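Local atomic coordinates of putative uronate isomerase (Thermotoga maritima, PDB entry 4NAR), a protein that may act as a lactate racemase-like enzyme, its role as a uronate isomerase being only putative. Residues E17-L22 / R234-D239; V29-V34 / E140-I145; H65-S70 / P168-T173. One frame throughout, in Å; residues are numbered along the deposited sequence.

From the N terminus, the chain lays down helix 12-24, then strands 31-36 and 63-68. Contact 1 closes the longest of the three loops, where strand 231-240 comes back to that helix, and the other two contacts both lie within its span. Contact 2 joins strand 31-36 to strand 144-150, its neighbour in the same mixed sheet, and contact 3 sets the end of strand 63-68 against the loop that leads into helix 173-186. Along the chain contacts 2 and 3 cross, because their segments alternate. In space they touch as well: strands 31-36 and 63-68 lie side by side, with Val-34 N 2.7 Å from His-65 O. Contacts 1 and 3 stay about 13 Å apart at their nearest atoms.

Contact 1 (E17-L22 / R234-D239)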
loop_
_atom_site.group_PDB
_atom_site.type_symbol
_atom_site.label_atom_id
_atom_site.label_comp_id
_atom_site.label_asym_id
_atom_site.label_seq_id
_atom_site.Cartn_x
_atom_site.Cartn_y
_atom_site.Cartn_z
ATOM N N GLU A 17 17.589 -15.189 -15.528
ATOM C CA GLU A 17 17.201 -16.415 -16.232
ATOM C C GLU A 17 15.684 -16.480 -16.414
ATOM O O GLU A 17 15.191 -16.848 -17.477
ATOM C CB GLU A 17 17.717 -17.663 -15.494
ATOM C CG GLU A 17 17.038 -18.991 -15.900
ATOM C CD GLU A 17 17.460 -19.520 -17.286
ATOM O OE1 GLU A 17 18.461 -20.282 -17.369
ATOM O OE2 GLU A 17 16.777 -19.195 -18.290
ATOM N N GLY A 18 14.952 -16.106 -15.371
ATOM C CA GLY A 18 13.501 -16.034 -15.436
ATOM C C GLY A 18 13.024 -14.999 -16.442
ATOM O O GLY A 18 12.168 -15.288 -17.282
ATOM N N LEU A 19 13.589 -13.796 -16.370
ATOM C CA LEU A 19 13.194 -12.711 -17.266
ATOM C C LEU A 19 13.584 -12.994 -18.715
ATOM O O LEU A 19 12.848 -12.636 -19.645
ATOM C CB LEU A 19 13.782 -11.376 -16.797
ATOM C CG LEU A 19 13.336 -10.925 -15.391
ATOM C CD1 LEU A 19 13.940 -9.568 -15.026
ATOM C CD2 LEU A 19 11.808 -10.895 -15.245
ATOM N N SER A 20 14.740 -13.629 -18.904
ATOM C CA SER A 20 15.169 -14.004 -20.248
ATOM C C SER A 20 14.133 -14.953 -20.842
ATOM O O SER A 20 13.700 -14.794 -21.988
ATOM C CB SER A 20 16.545 -14.681 -20.216
ATOM O OG SER A 20 17.225 -14.499 -21.450
ATOM N N LYS A 21 13.732 -15.925 -20.028
ATOM C CA LYS A 21 12.743 -16.919 -20.409
ATOM C C LYS A 21 11.427 -16.248 -20.825
ATOM O O LYS A 21 10.904 -16.512 -21.914
ATOM C CB LYS A 21 12.523 -17.882 -19.240
ATOM C CG LYS A 21 11.510 -18.989 -19.496
ATOM C CD LYS A 21 11.426 -19.937 -18.294
ATOM C CE LYS A 21 10.432 -21.072 -18.544
ATOM N NZ LYS A 21 10.059 -21.799 -17.290
ATOM N N LEU A 22 10.913 -15.369 -19.965
ATOM C CA LEU A 22 9.676 -14.628 -20.238
ATOM C C LEU A 22 9.725 -13.796 -21.539
ATOM O O LEU A 22 8.761 -13.799 -22.323
ATOM C CB LEU A 22 9.332 -13.739 -19.041
ATOM C CG LEU A 22 8.424 -12.531 -19.270
ATOM C CD1 LEU A 22 6.962 -12.946 -19.360
ATOM C CD2 LEU A 22 8.631 -11.531 -18.152
ATOM N N ARG A 234 13.435 -12.759 -2.063
ATOM C CA ARG A 234 13.158 -14.129 -1.655
ATOM C C ARG A 234 12.355 -14.907 -2.701
ATOM O O ARG A 234 12.417 -16.142 -2.752
ATOM C CB ARG A 234 12.420 -14.115 -0.321
ATOM C CG ARG A 234 13.269 -13.559 0.837
ATOM C CD ARG A 234 14.494 -14.470 1.160
ATOM N NE ARG A 234 14.084 -15.875 1.198
ATOM C CZ ARG A 234 13.604 -16.482 2.281
ATOM N NH1 ARG A 234 13.512 -15.814 3.426
ATOM N NH2 ARG A 234 13.221 -17.757 2.228
ATOM N N ALA A 235 11.590 -14.187 -3.525
ATOM C CA ALA A 235 10.807 -14.823 -4.588
ATOM C C ALA A 235 10.303 -13.817 -5.607
ATOM O O ALA A 235 9.993 -12.673 -5.269
ATOM C CB ALA A 235 9.622 -15.598 -4.014
ATOM N N LEU A 236 10.210 -14.274 -6.852
ATOM C CA LEU A 236 9.619 -13.507 -7.936
ATOM C C LEU A 236 8.653 -14.446 -8.658
ATOM O O LEU A 236 9.083 -15.354 -9.382
ATOM C CB LEU A 236 10.710 -13.021 -8.902
ATOM C CG LEU A 236 10.551 -11.647 -9.577
ATOM C CD1 LEU A 236 11.100 -11.663 -11.016
ATOM C CD2 LEU A 236 9.111 -11.126 -9.549
ATOM N N TYR A 237 7.354 -14.263 -8.438
ATOM C CA TYR A 237 6.367 -15.130 -9.068
ATOM C C TYR A 237 5.847 -14.473 -10.345
ATOM O O TYR A 237 5.115 -13.470 -10.295
ATOM C CB TYR A 237 5.235 -15.450 -8.093
ATOM C CG TYR A 237 5.710 -16.203 -6.874
ATOM C CD1 TYR A 237 6.629 -17.242 -6.992
ATOM C CD2 TYR A 237 5.257 -15.872 -5.600
ATOM C CE1 TYR A 237 7.080 -17.943 -5.873
ATOM C CE2 TYR A 237 5.704 -16.558 -4.476
ATOM C CZ TYR A 237 6.616 -17.600 -4.619
ATOM O OH TYR A 237 7.068 -18.301 -3.512
ATOM N N ILE A 238 6.233 -15.031 -11.491
ATOM C CA ILE A 238 5.885 -14.456 -12.783
ATOM C C ILE A 238 4.712 -15.216 -13.392
ATOM O O ILE A 238 4.746 -16.440 -13.476
ATOM C CB ILE A 238 7.086 -14.512 -13.748
ATOM C CG1 ILE A 238 8.325 -13.883 -13.089
ATOM C CG2 ILE A 238 6.736 -13.844 -15.084
ATOM C CD1 ILE A 238 9.524 -13.681 -14.025
ATOM N N ASP A 239 3.676 -14.502 -13.822
ATOM C CA ASP A 239 2.506 -15.162 -14.367
ATOM C C ASP A 239 1.769 -14.235 -15.324
ATOM O O ASP A 239 2.167 -13.078 -15.512
ATOM C CB ASP A 239 1.603 -15.632 -13.233
ATOM C CG ASP A 239 0.702 -16.787 -13.644
ATOM O OD1 ASP A 239 0.435 -16.939 -14.870
ATOM O OD2 ASP A 239 0.245 -17.527 -12.738
#
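Leu-19, Leu-22, Leu-236 and Ile-238 meet as branched aliphatic chains, with no ring or other flat group between them. The aromatic ring of the strand segment, that of Tyr-237, turns from the helix and instead meets Tyr-4 and touches Ala-248 and Lys-251 of helix 241-259. Helix 17-22 runs almost parallel to strand 234-239, with 8° between their directions and 10.5 Å between their axes at closest approach.

Ile-238 is the hub. Its CG1 stands anti to its own carbonyl carbon (chi1 -53°), and CD1 continues the branch in an extended line until it lies 3.8 Å from Leu-19 CD2, the two side chains crossing at about a right angle. The same CD1 reaches the helix backbone, coming within 4.5 Å of Gly-18 C, where Gly-18, without a side chain, presents bare backbone to the methyl. The other branch of Ile-238 serves a different partner, for its CG2 lies 4.3 Å from Leu-22 CD2, one helical turn beyond Gly-18. A beta-branched residue suits this place: it keeps to an extended strand and offers two arms to the helix. Leu-19 CD2 also approaches Leu-236 CD1, at 4.4 Å. Leu-19 packs as well on Leu-221 of strand 217-227 and on Val-48 and Phe-55 of helix 45-58, and Leu-22 rests on Phe-219 of strand 217-227.

This is helix-on-sheet packing of an alpha/beta domain. The area buried between the two segments is modest, 145 Å². With only methyl groups and a stretch of helix backbone meeting, and no hydrogen bond across, the attraction is dispersive and hydrophobic rather than directional.

Contact 2 (V29-V34 / E140-I145)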
loop_
_atom_site.group_PDB
_atom_site.type_symbol
_atom_site.label_atom_id
_atom_site.label_comp_id
_atom_site.label_asym_id
_atom_site.label_seq_id
_atom_site.Cartn_x
_atom_site.Cartn_y
_atom_site.Cartn_z
ATOM N N VAL A 29 7.660 -7.209 -29.794
ATOM C CA VAL A 29 7.829 -6.094 -28.870
ATOM C C VAL A 29 8.431 -4.870 -29.526
ATOM O O VAL A 29 9.636 -4.820 -29.790
ATOM C CB VAL A 29 8.684 -6.467 -27.646
ATOM C CG1 VAL A 29 7.799 -6.971 -26.514
ATOM C CG2 VAL A 29 9.741 -7.501 -28.024
ATOM N N LYS A 30 7.587 -3.887 -29.804
ATOM C CA LYS A 30 8.091 -2.558 -30.114
ATOM C C LYS A 30 7.707 -1.610 -28.981
ATOM O O LYS A 30 8.556 -0.878 -28.489
ATOM C CB LYS A 30 7.631 -2.054 -31.495
ATOM C CG LYS A 30 6.361 -2.696 -32.010
ATOM C CD LYS A 30 6.123 -2.405 -33.496
ATOM C CE LYS A 30 5.632 -0.980 -33.735
ATOM N NZ LYS A 30 4.475 -0.932 -34.689
ATOM N N LYS A 31 6.445 -1.668 -28.548
ATOM C CA LYS A 31 5.913 -0.818 -27.475
ATOM C C LYS A 31 5.546 -1.647 -26.230
ATOM O O LYS A 31 4.718 -2.567 -26.299
ATOM C CB LYS A 31 4.664 -0.078 -27.969
ATOM C CG LYS A 31 4.851 1.378 -28.367
ATOM C CD LYS A 31 3.862 2.236 -27.573
ATOM C CE LYS A 31 3.266 3.379 -28.386
ATOM N NZ LYS A 31 2.256 4.122 -27.553
ATOM N N VAL A 32 6.145 -1.296 -25.094
ATOM C CA VAL A 32 5.950 -2.008 -23.837
ATOM C C VAL A 32 5.612 -1.023 -22.703
ATOM O O VAL A 32 6.061 0.123 -22.717
ATOM C CB VAL A 32 7.236 -2.802 -23.501
ATOM C CG1 VAL A 32 7.637 -2.669 -22.040
ATOM C CG2 VAL A 32 7.099 -4.259 -23.918
ATOM N N LEU A 33 4.811 -1.460 -21.730
ATOM C CA LEU A 33 4.516 -0.641 -20.554
ATOM C C LEU A 33 4.908 -1.372 -19.278
ATOM O O LEU A 33 4.538 -2.547 -19.077
ATOM C CB LEU A 33 3.025 -0.269 -20.494
ATOM C CG LEU A 33 2.515 0.522 -19.275
ATOM C CD1 LEU A 33 3.199 1.884 -19.166
ATOM C CD2 LEU A 33 1.001 0.703 -19.314
ATOM N N VAL A 34 5.651 -0.681 -18.412
ATOM C CA VAL A 34 5.994 -1.234 -17.112
ATOM C C VAL A 34 5.341 -0.414 -16.010
ATOM O O VAL A 34 5.661 0.767 -15.813
ATOM C CB VAL A 34 7.533 -1.330 -16.881
ATOM C CG1 VAL A 34 7.841 -1.847 -15.465
ATOM C CG2 VAL A 34 8.173 -2.228 -17.927
ATOM N N GLU A 140 -3.792 1.672 -24.364
ATOM C CA GLU A 140 -3.103 2.114 -25.578
ATOM C C GLU A 140 -2.479 0.929 -26.321
ATOM O O GLU A 140 -2.573 -0.211 -25.857
ATOM C CB GLU A 140 -2.055 3.169 -25.239
ATOM C CG GLU A 140 -2.529 4.077 -24.127
ATOM C CD GLU A 140 -2.211 5.528 -24.379
ATOM O OE1 GLU A 140 -1.203 5.798 -25.077
ATOM O OE2 GLU A 140 -2.975 6.392 -23.881
ATOM N N ASP A 141 -1.858 1.194 -27.469
ATOM C CA ASP A 141 -1.313 0.116 -28.300
ATOM C C ASP A 141 -0.033 -0.526 -27.740
ATOM O O ASP A 141 1.030 -0.450 -28.361
ATOM C CB ASP A 141 -1.081 0.609 -29.742
ATOM C CG ASP A 141 -0.199 1.871 -29.809
ATOM O OD1 ASP A 141 0.192 2.403 -28.741
ATOM O OD2 ASP A 141 0.097 2.342 -30.939
ATOM N N PHE A 142 -0.121 -1.170 -26.579
ATOM C CA PHE A 142 1.050 -1.872 -26.050
ATOM C C PHE A 142 1.057 -3.340 -26.449
ATOM O O PHE A 142 0.007 -3.968 -26.563
ATOM C CB PHE A 142 1.176 -1.721 -24.527
ATOM C CG PHE A 142 1.569 -0.335 -24.094
ATOM C CD1 PHE A 142 2.846 0.157 -24.373
ATOM C CD2 PHE A 142 0.656 0.488 -23.433
ATOM C CE1 PHE A 142 3.214 1.454 -24.000
ATOM C CE2 PHE A 142 1.012 1.796 -23.046
ATOM C CZ PHE A 142 2.293 2.278 -23.330
ATOM N N ASP A 143 2.249 -3.881 -26.675
ATOM C CA ASP A 143 2.376 -5.291 -27.014
ATOM C C ASP A 143 2.438 -6.132 -25.744
ATOM O O ASP A 143 2.044 -7.300 -25.737
ATOM C CB ASP A 143 3.619 -5.528 -27.875
ATOM C CG ASP A 143 3.512 -4.876 -29.241
ATOM O OD1 ASP A 143 4.458 -4.142 -29.622
ATOM O OD2 ASP A 143 2.482 -5.099 -29.930
ATOM N N ALA A 144 2.949 -5.536 -24.672
ATOM C CA ALA A 144 2.983 -6.206 -23.384
ATOM C C ALA A 144 2.965 -5.181 -22.270
ATOM O O ALA A 144 3.507 -4.071 -22.409
ATOM C CB ALA A 144 4.201 -7.113 -23.259
ATOM N N ILE A 145 2.314 -5.556 -21.173
ATOM C CA ILE A 145 2.293 -4.733 -19.981
ATOM C C ILE A 145 2.793 -5.578 -18.822
ATOM O O ILE A 145 2.258 -6.660 -18.553
ATOM C CB ILE A 145 0.891 -4.233 -19.669
ATOM C CG1 ILE A 145 0.294 -3.548 -20.900
ATOM C CG2 ILE A 145 0.944 -3.264 -18.492
ATOM C CD1 ILE A 145 -1.047 -2.870 -20.641
HETATM O O HOH W 1 1.919 6.335 -25.549
#
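Glu-140 meets Lys-31 through a water, which accepts from Lys-31 NZ and donates to Glu-140 OE1. Asp-141, at the centre of an inverse gamma turn, takes the same ammonium group directly: Lys-31 NZ lies 2.9 Å from Asp-141 OD1, on its syn lone pair, in a salt bridge at the partly exposed end of the sheet where both strands begin. There the long lysine can keep its charge near solvent while its CD lies obliquely 3.7 Å from Phe-142 CE1. The Phe-142 ring, in an off-centre cation-pi relation to Lys-31 NZ, carries Leu-33 CB 3.6 Å from its centroid, over the middle of one face and only 1° off the normal, a CH-pi contact.

Asp-143 acts on the backbone, as a short carboxylate can. Its CG lies anti to its carbonyl carbon (chi1 -66°), and OD1 accepts a straight bond from Lys-30 N at 3.1 Å, met on the anti side and 24° out of the carboxylate plane, plus a weak one from Lys-31 N. Asp-143 N returns a bond to Lys-31 O at 2.8 Å. Small Ala-144 packs its CB against Val-32 CG2, and Ala-144 O receives Leu-33 N at 3.0 Å. Ile-145 forms a parallel bridge with Leu-33.

Strand 31-36, which follows helix 12-24, is thus flanked by strands 144-150 and 63-68, the latter through backbone bonds of Val-32 and Val-34 to His-65.

Contact 3 (H65-S70 / P168-T173); sequences HTLNAS and PGIAST
The backbone of Ala-69, the centre of an inverse gamma turn, passes that of Gly-169 with their CA atoms 4.2 Å apart, and Gly-169 O approaches the start of Ser-70 without a hydrogen bond between them. Such close passage suits glycine, which brings no side chain between the two backbones, and alanine, whose CB lies 3.9 Å from Gly-169 CA.

Ile-170 supplies the side-chain contact through one methyl. With chi1 57° its CG1 takes the position between the backbone N and the carbonyl carbon, which leaves CG2 anti to the carbonyl carbon, and CG2 makes the contact. It lies 3.6 Å from Leu-67 CD1 and 3.8 Å from Ala-69 CA, the leucine and isoleucine side chains crossing obliquely.

Here strand 63-68 of the parallel part of the sheet runs out into a loop, the end at which alpha/beta proteins commonly place their pockets. An acetate ion, probably from the crystallisation liquor, is bound about 5 Å from the side chain of Ala-69.

Leu-67 packs on Leu-33 and Val-35 of the neighbouring strand. Beyond Ile-170 the other segment turns into helix 173-186: Ala-171 O accepts from His-99 NE2, and Ser-172 stands at the N-cap position, but its OG bonds to Lys-133 O and does not cap the helix.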
loop_
_atom_site.group_PDB
_atom_site.type_symbol
_atom_site.label_atom_id
_atom_site.label_comp_id
_atom_site.label_asym_id
_atom_site.label_seq_id
_atom_site.Cartn_x
_atom_site.Cartn_y
_atom_site.Cartn_z
ATOM N N HIS A 65 7.797 2.375 -21.948
ATOM C CA HIS A 65 7.066 3.321 -21.121
ATOM C C HIS A 65 6.923 2.787 -19.694
ATOM O O HIS A 65 6.788 1.579 -19.480
ATOM C CB HIS A 65 5.694 3.573 -21.729
ATOM C CG HIS A 65 5.739 4.342 -23.019
ATOM N ND1 HIS A 65 5.414 5.681 -23.097
ATOM C CD2 HIS A 65 6.058 3.957 -24.274
ATOM C CE1 HIS A 65 5.535 6.087 -24.348
ATOM N NE2 HIS A 65 5.926 5.065 -25.083
ATOM N N THR A 66 6.960 3.678 -18.704
ATOM C CA THR A 66 6.707 3.250 -17.330
ATOM C C THR A 66 5.603 4.059 -16.672
ATOM O O THR A 66 5.367 5.211 -17.041
ATOM C CB THR A 66 7.990 3.254 -16.450
ATOM O OG1 THR A 66 8.055 4.466 -15.668
ATOM C CG2 THR A 66 9.250 3.061 -17.332
ATOM N N LEU A 67 4.922 3.441 -15.707
ATOM C CA LEU A 67 3.808 4.075 -15.013
ATOM C C LEU A 67 3.995 3.832 -13.523
ATOM O O LEU A 67 4.106 2.683 -13.051
ATOM C CB LEU A 67 2.455 3.493 -15.459
ATOM C CG LEU A 67 1.192 4.371 -15.588
ATOM C CD1 LEU A 67 -0.045 3.514 -15.413
ATOM C CD2 LEU A 67 1.146 5.576 -14.644
ATOM N N ASN A 68 4.041 4.932 -12.788
ATOM C CA ASN A 68 4.153 4.889 -11.354
ATOM C C ASN A 68 2.793 4.581 -10.738
ATOM O O ASN A 68 1.881 5.415 -10.798
ATOM C CB ASN A 68 4.648 6.246 -10.842
ATOM C CG ASN A 68 4.814 6.266 -9.335
ATOM O OD1 ASN A 68 5.612 5.500 -8.779
ATOM N ND2 ASN A 68 4.056 7.138 -8.661
ATOM N N ALA A 69 2.659 3.397 -10.139
ATOM C CA ALA A 69 1.423 3.042 -9.440
ATOM C C ALA A 69 1.336 3.809 -8.115
ATOM O O ALA A 69 1.595 3.243 -7.037
ATOM C CB ALA A 69 1.346 1.533 -9.195
ATOM N N SER A 70 0.960 5.081 -8.198
ATOM C CA SER A 70 1.019 5.980 -7.038
ATOM C C SER A 70 -0.075 5.784 -5.971
ATOM O O SER A 70 0.135 6.078 -4.780
ATOM C CB SER A 70 0.952 7.433 -7.516
ATOM O OG SER A 70 -0.378 7.759 -7.920
ATOM N N PRO A 168 -5.418 0.095 -5.520
ATOM C CA PRO A 168 -5.562 1.513 -5.908
ATOM C C PRO A 168 -4.483 2.072 -6.839
ATOM O O PRO A 168 -4.626 3.223 -7.273
ATOM C CB PRO A 168 -5.430 2.253 -4.566
ATOM C CG PRO A 168 -4.440 1.383 -3.785
ATOM C CD PRO A 168 -4.847 -0.046 -4.160
ATOM N N GLY A 169 -3.440 1.288 -7.116
ATOM C CA GLY A 169 -2.239 1.766 -7.789
ATOM C C GLY A 169 -2.393 2.781 -8.917
ATOM O O GLY A 169 -1.730 3.836 -8.923
ATOM N N ILE A 170 -3.257 2.471 -9.880
ATOM C CA ILE A 170 -3.433 3.341 -11.032
ATOM C C ILE A 170 -4.917 3.579 -11.291
ATOM O O ILE A 170 -5.375 3.680 -12.441
ATOM C CB ILE A 170 -2.775 2.730 -12.278
ATOM C CG1 ILE A 170 -3.369 1.336 -12.530
ATOM C CG2 ILE A 170 -1.242 2.681 -12.112
ATOM C CD1 ILE A 170 -2.807 0.629 -13.712
ATOM N N ALA A 171 -5.661 3.674 -10.201
ATOM C CA ALA A 171 -7.107 3.812 -10.280
ATOM C C ALA A 171 -7.518 5.239 -9.885
ATOM O O ALA A 171 -6.790 6.228 -10.146
ATOM C CB ALA A 171 -7.783 2.773 -9.385
ATOM N N SER A 172 -8.672 5.344 -9.238
ATOM C CA SER A 172 -9.161 6.638 -8.820
ATOM C C SER A 172 -10.138 6.535 -7.660
ATOM O O SER A 172 -10.393 5.449 -7.118
ATOM C CB SER A 172 -9.783 7.388 -10.004
ATOM O OG SER A 172 -10.689 6.566 -10.724
ATOM N N THR A 173 -10.713 7.687 -7.342
ATOM C CA THR A 173 -11.380 7.946 -6.082
ATOM C C THR A 173 -12.511 7.001 -5.693
ATOM O O THR A 173 -12.530 6.491 -4.571
ATOM C CB THR A 173 -11.906 9.384 -6.078
ATOM O OG1 THR A 173 -10.780 10.263 -6.119
ATOM C CG2 THR A 173 -12.709 9.667 -4.825
#